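PDB 4U5A: sporozoite microneme protein essential for cell traversal from Plasmodium berghei, which is essential for the passage of Plasmodium sporozoites through host cells. Local coordinates for residues 12-17 and 96-101; 107-112 and 186-191. All blocks are in the same frame, centred on the assembly; numbering follows the deposited sequence.

Interaction 1: 12-17 and 96-101; sequences EEFDKL and EKIKNV
I98 makes both of the close side-chain contacts with residues 12-17, dividing its two branches between F14 and L17. Its CG1 arm lies beside the backbone N (chi1 -64°) and continues extended (chi2 171°), which carries CD1 to the F14 ring. The methyl I98 CD1 meets ring atom F14 CE1 at 3.8 Å, with the neighbouring ring atom F14 CD1 at 4.2 Å, an oblique approach to the ring; the two side chains cross at about a right angle. The other branch, I98 CG2, touches the L17 methyl CD1 at 4.0 Å. One residue further, K99 brings the backbones closest, its CA lying 7.2 Å from L17 CA, although its side chain is modelled only to CB. V101 then turns to L192 and K195 of helix 167-197. On the other helix, F14 and L17 also pack on I76 of helix 59-84, while D15 OD1 forms a salt bridge with K80 NZ, so helix 10-39 is held to two neighbours. The two segments run in the same general direction, and the contact buries 146 Å². Apolar side chains meeting between long helices, with charged residues outside them, are characteristic of a four-helix bundle core.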
loop_
_atom_site.group_PDB
_atom_site.type_symbol
_atom_site.label_atom_id
_atom_site.label_comp_id
_atom_site.label_asym_id
_atom_site.label_seq_id
_atom_site.Cartn_x
_atom_site.Cartn_y
_atom_site.Cartn_z
ATOM N N GLU A 12 15.516 3.024 -22.916
ATOM C CA GLU A 12 14.585 4.099 -22.590
ATOM C C GLU A 12 13.231 3.536 -22.166
ATOM O O GLU A 12 12.556 4.098 -21.299
ATOM C CB GLU A 12 14.423 5.041 -23.775
ATOM N N GLU A 13 12.849 2.415 -22.772
ATOM C CA GLU A 13 11.571 1.776 -22.475
ATOM C C GLU A 13 11.593 1.124 -21.091
ATOM O O GLU A 13 10.606 1.178 -20.341
ATOM C CB GLU A 13 11.236 0.745 -23.558
ATOM C CG GLU A 13 10.906 1.368 -24.916
ATOM C CD GLU A 13 10.830 0.349 -26.041
ATOM O OE1 GLU A 13 11.482 -0.711 -25.933
ATOM O OE2 GLU A 13 10.119 0.610 -27.034
ATOM N N PHE A 14 12.731 0.525 -20.749
ATOM C CA PHE A 14 12.930 -0.037 -19.415
ATOM C C PHE A 14 12.941 1.087 -18.378
ATOM O O PHE A 14 12.354 0.965 -17.290
ATOM C CB PHE A 14 14.220 -0.860 -19.368
ATOM C CG PHE A 14 14.056 -2.260 -19.895
ATOM C CD1 PHE A 14 14.089 -3.348 -19.037
ATOM C CD2 PHE A 14 13.849 -2.485 -21.248
ATOM C CE1 PHE A 14 13.930 -4.635 -19.520
ATOM C CE2 PHE A 14 13.687 -3.768 -21.737
ATOM C CZ PHE A 14 13.726 -4.845 -20.871
ATOM N N ASP A 15 13.620 2.178 -18.727
ATOM C CA ASP A 15 13.606 3.382 -17.912
ATOM C C ASP A 15 12.162 3.837 -17.674
ATOM O O ASP A 15 11.815 4.294 -16.579
ATOM C CB ASP A 15 14.419 4.492 -18.582
ATOM C CG ASP A 15 15.919 4.272 -18.461
ATOM O OD1 ASP A 15 16.331 3.449 -17.616
ATOM O OD2 ASP A 15 16.684 4.921 -19.208
ATOM N N LYS A 16 11.321 3.689 -18.696
ATOM C CA LYS A 16 9.906 4.027 -18.575
ATOM C C LYS A 16 9.199 3.086 -17.605
ATOM O O LYS A 16 8.336 3.518 -16.839
ATOM C CB LYS A 16 9.224 3.995 -19.936
ATOM N N LEU A 17 9.556 1.804 -17.640
ATOM C CA LEU A 17 9.023 0.863 -16.651
ATOM C C LEU A 17 9.329 1.347 -15.232
ATOM O O LEU A 17 8.429 1.434 -14.375
ATOM C CB LEU A 17 9.587 -0.541 -16.875
ATOM C CG LEU A 17 9.022 -1.309 -18.074
ATOM C CD1 LEU A 17 9.796 -2.592 -18.324
ATOM C CD2 LEU A 17 7.555 -1.619 -17.837
ATOM N N GLU A 96 7.513 -7.672 -20.823
ATOM C CA GLU A 96 6.178 -8.130 -20.446
ATOM C C GLU A 96 6.126 -8.696 -19.019
ATOM O O GLU A 96 5.229 -8.360 -18.239
ATOM C CB GLU A 96 5.714 -9.189 -21.451
ATOM C CG GLU A 96 4.457 -9.944 -21.078
ATOM C CD GLU A 96 4.209 -11.125 -21.997
ATOM O OE1 GLU A 96 4.990 -11.313 -22.954
ATOM O OE2 GLU A 96 3.241 -11.876 -21.755
ATOM N N LYS A 97 7.108 -9.523 -18.674
ATOM C CA LYS A 97 7.191 -10.132 -17.346
ATOM C C LYS A 97 7.337 -9.088 -16.238
ATOM O O LYS A 97 6.683 -9.173 -15.189
ATOM C CB LYS A 97 8.362 -11.117 -17.292
ATOM C CG LYS A 97 8.155 -12.371 -18.126
ATOM C CD LYS A 97 9.352 -13.297 -18.030
ATOM C CE LYS A 97 9.135 -14.571 -18.830
ATOM N NZ LYS A 97 10.323 -15.470 -18.779
ATOM N N ILE A 98 8.199 -8.106 -16.476
ATOM C CA ILE A 98 8.407 -7.027 -15.522
ATOM C C ILE A 98 7.112 -6.239 -15.331
ATOM O O ILE A 98 6.712 -5.943 -14.193
ATOM C CB ILE A 98 9.545 -6.089 -15.976
ATOM C CG1 ILE A 98 10.871 -6.852 -16.004
ATOM C CG2 ILE A 98 9.662 -4.897 -15.051
ATOM C CD1 ILE A 98 12.011 -6.082 -16.637
ATOM N N LYS A 99 6.447 -5.926 -16.442
ATOM C CA LYS A 99 5.152 -5.255 -16.378
ATOM C C LYS A 99 4.163 -6.059 -15.530
ATOM O O LYS A 99 3.432 -5.492 -14.710
ATOM C CB LYS A 99 4.599 -5.030 -17.775
ATOM N N ASN A 100 4.158 -7.378 -15.715
ATOM C CA ASN A 100 3.261 -8.247 -14.958
ATOM C C ASN A 100 3.548 -8.214 -13.459
ATOM O O ASN A 100 2.623 -8.136 -12.646
ATOM C CB ASN A 100 3.357 -9.693 -15.453
ATOM C CG ASN A 100 2.735 -9.890 -16.823
ATOM O OD1 ASN A 100 1.946 -9.067 -17.291
ATOM N ND2 ASN A 100 3.082 -10.999 -17.471
ATOM N N VAL A 101 4.829 -8.256 -13.102
ATOM C CA VAL A 101 5.234 -8.194 -11.700
ATOM C C VAL A 101 4.780 -6.877 -11.071
ATOM O O VAL A 101 4.212 -6.856 -9.967
ATOM C CB VAL A 101 6.763 -8.360 -11.550
ATOM C CG1 VAL A 101 7.204 -8.051 -10.134
ATOM C CG2 VAL A 101 7.181 -9.770 -11.933
#

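Interaction 2: 107-112 and 186-191; sequences KKLNSL and TDLIND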
loop_
_atom_site.group_PDB
_atom_site.type_symbol
_atom_site.label_atom_id
_atom_site.label_comp_id
_atom_site.label_asym_id
_atom_site.label_seq_id
_atom_site.Cartn_x
_atom_site.Cartn_y
_atom_site.Cartn_z
ATOM N N LYS A 107 -1.748 -4.345 -7.609
ATOM C CA LYS A 107 -3.032 -4.948 -7.249
ATOM C C LYS A 107 -3.068 -5.306 -5.766
ATOM O O LYS A 107 -4.048 -5.002 -5.063
ATOM C CB LYS A 107 -3.303 -6.181 -8.098
ATOM N N LYS A 108 -1.997 -5.941 -5.289
ATOM C CA LYS A 108 -1.930 -6.327 -3.882
ATOM C C LYS A 108 -1.998 -5.091 -2.978
ATOM O O LYS A 108 -2.696 -5.080 -1.952
ATOM C CB LYS A 108 -0.652 -7.116 -3.601
ATOM C CG LYS A 108 -0.502 -8.382 -4.436
ATOM C CD LYS A 108 -1.660 -9.352 -4.242
ATOM C CE LYS A 108 -1.361 -10.394 -3.174
ATOM N NZ LYS A 108 -2.433 -11.431 -3.109
ATOM N N LEU A 109 -1.286 -4.043 -3.383
ATOM C CA LEU A 109 -1.268 -2.788 -2.640
ATOM C C LEU A 109 -2.651 -2.137 -2.580
ATOM O O LEU A 109 -3.060 -1.653 -1.528
ATOM C CB LEU A 109 -0.252 -1.825 -3.257
ATOM C CG LEU A 109 1.207 -2.105 -2.869
ATOM C CD1 LEU A 109 2.168 -1.190 -3.616
ATOM C CD2 LEU A 109 1.399 -1.978 -1.366
ATOM N N ASN A 110 -3.361 -2.112 -3.705
ATOM C CA ASN A 110 -4.706 -1.536 -3.739
ATOM C C ASN A 110 -5.694 -2.321 -2.861
ATOM O O ASN A 110 -6.528 -1.730 -2.156
ATOM C CB ASN A 110 -5.220 -1.468 -5.181
ATOM C CG ASN A 110 -4.507 -0.405 -6.014
ATOM O OD1 ASN A 110 -4.051 0.612 -5.491
ATOM N ND2 ASN A 110 -4.414 -0.642 -7.319
ATOM N N SER A 111 -5.584 -3.648 -2.889
ATOM C CA SER A 111 -6.390 -4.491 -2.007
ATOM C C SER A 111 -6.130 -4.122 -0.540
ATOM O O SER A 111 -7.066 -3.925 0.263
ATOM C CB SER A 111 -6.073 -5.969 -2.261
ATOM O OG SER A 111 -6.838 -6.824 -1.429
ATOM N N LEU A 112 -4.845 -4.001 -0.219
ATOM C CA LEU A 112 -4.392 -3.614 1.111
ATOM C C LEU A 112 -4.970 -2.259 1.527
ATOM O O LEU A 112 -5.373 -2.060 2.685
ATOM C CB LEU A 112 -2.864 -3.575 1.137
ATOM C CG LEU A 112 -2.149 -4.251 2.307
ATOM C CD1 LEU A 112 -2.706 -5.644 2.548
ATOM C CD2 LEU A 112 -0.661 -4.326 2.030
ATOM N N THR A 186 5.507 -6.321 4.407
ATOM C CA THR A 186 6.788 -7.004 4.515
ATOM C C THR A 186 6.825 -8.273 3.670
ATOM O O THR A 186 7.824 -8.569 3.015
ATOM C CB THR A 186 7.091 -7.356 5.984
ATOM O OG1 THR A 186 7.241 -6.147 6.736
ATOM C CG2 THR A 186 8.369 -8.163 6.100
ATOM N N ASP A 187 5.721 -9.012 3.677
ATOM C CA ASP A 187 5.608 -10.234 2.889
ATOM C C ASP A 187 5.454 -9.928 1.401
ATOM O O ASP A 187 5.829 -10.737 0.552
ATOM C CB ASP A 187 4.439 -11.080 3.393
ATOM C CG ASP A 187 4.648 -11.567 4.815
ATOM O OD1 ASP A 187 5.783 -11.446 5.325
ATOM O OD2 ASP A 187 3.678 -12.064 5.426
ATOM N N LEU A 188 4.909 -8.755 1.095
ATOM C CA LEU A 188 4.761 -8.313 -0.287
ATOM C C LEU A 188 6.127 -8.029 -0.891
ATOM O O LEU A 188 6.393 -8.360 -2.047
ATOM C CB LEU A 188 3.877 -7.068 -0.357
ATOM C CG LEU A 188 3.333 -6.675 -1.730
ATOM C CD1 LEU A 188 2.673 -7.862 -2.408
ATOM C CD2 LEU A 188 2.344 -5.531 -1.588
ATOM N N ILE A 189 6.993 -7.421 -0.087
ATOM C CA ILE A 189 8.378 -7.181 -0.467
ATOM C C ILE A 189 9.063 -8.520 -0.722
ATOM O O ILE A 189 9.881 -8.650 -1.634
ATOM C CB ILE A 189 9.129 -6.383 0.622
ATOM C CG1 ILE A 189 8.644 -4.930 0.650
ATOM C CG2 ILE A 189 10.638 -6.440 0.411
ATOM C CD1 ILE A 189 9.281 -4.093 1.745
ATOM N N ASN A 190 8.709 -9.523 0.075
ATOM C CA ASN A 190 9.281 -10.851 -0.091
ATOM C C ASN A 190 8.786 -11.503 -1.383
ATOM O O ASN A 190 9.557 -12.155 -2.087
ATOM C CB ASN A 190 8.950 -11.733 1.115
ATOM C CG ASN A 190 9.673 -13.068 1.080
ATOM O OD1 ASN A 190 10.895 -13.127 1.212
ATOM N ND2 ASN A 190 8.919 -14.149 0.914
ATOM N N ASP A 191 7.505 -11.317 -1.695
ATOM C CA ASP A 191 6.938 -11.840 -2.938
ATOM C C ASP A 191 7.581 -11.185 -4.159
ATOM O O ASP A 191 7.828 -11.845 -5.168
ATOM C CB ASP A 191 5.420 -11.633 -2.975
ATOM C CG ASP A 191 4.684 -12.498 -1.967
ATOM O OD1 ASP A 191 5.226 -13.551 -1.568
ATOM O OD2 ASP A 191 3.556 -12.125 -1.578
#
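L188 reaches helix 88-126 because its CG stands anti to the backbone N (chi1 -165°), while chi2 of 51° spreads its two methyls between K108 and L109. L109 has its CG beside the backbone N instead (chi1 -79°), and its branched end turns in to meet L188. This is interhelical packing within a four-helix bundle: the CA traces of 107-112 and 186-191 run in opposite general directions, and K108 and L188 form the closest backbone pair, with 7.9 Å between their CA atoms.

Each methyl of L188 has its own principal partner. L188 CD2 lies 3.7 Å from L109 CD2 and 3.8 Å from L109 CG, a contact between branched ends that pass each other at a slant. L188 CD1 rests against the aliphatic root of K108, 3.6 Å from K108 CB and 3.8 Å from K108 CG. L188 alone contributes 83 of the 150 Å² buried here, and the evidence is of apolar packing alone, without polar bonds between the segments.

The apolar side of the contact extends into the bundle. L109 also packs on L185 and on L65 of helix 59-84, and L112, almost one turn further along, touches F181, N184 and L185 of helix 167-197. I189 faces K64, I67 and I68 of helix 59-84, so this third helix borders both segments.

On the other side the contact grades into a polar border. K108 contributes its first methylenes to the packing, but its chain bends at chi2 and chi3, carrying the ammonium end off from residues 186-191. D191 is the nearby acid, yet it forms no ion pair with this lysine: K108 NZ remains 6.2 Å from D191 OD2.

Helix 88-126 contributes to both contacts, facing helix 10-39 in interaction 1 and helix 167-197 in interaction 2. The contact centres are 19 Å apart, and their nearest atoms are separated by about 6 Å, so they do not touch. The centre of interaction 1 lies about 20 Å from the centre of the chain, that of interaction 2 about 7 Å, placing the first toward a bundle end and the second near the middle. Helix 59-84 lies beside both contacts and so joins their surroundings. The two contacts thus sample the packing of one helical bundle at different levels along its length.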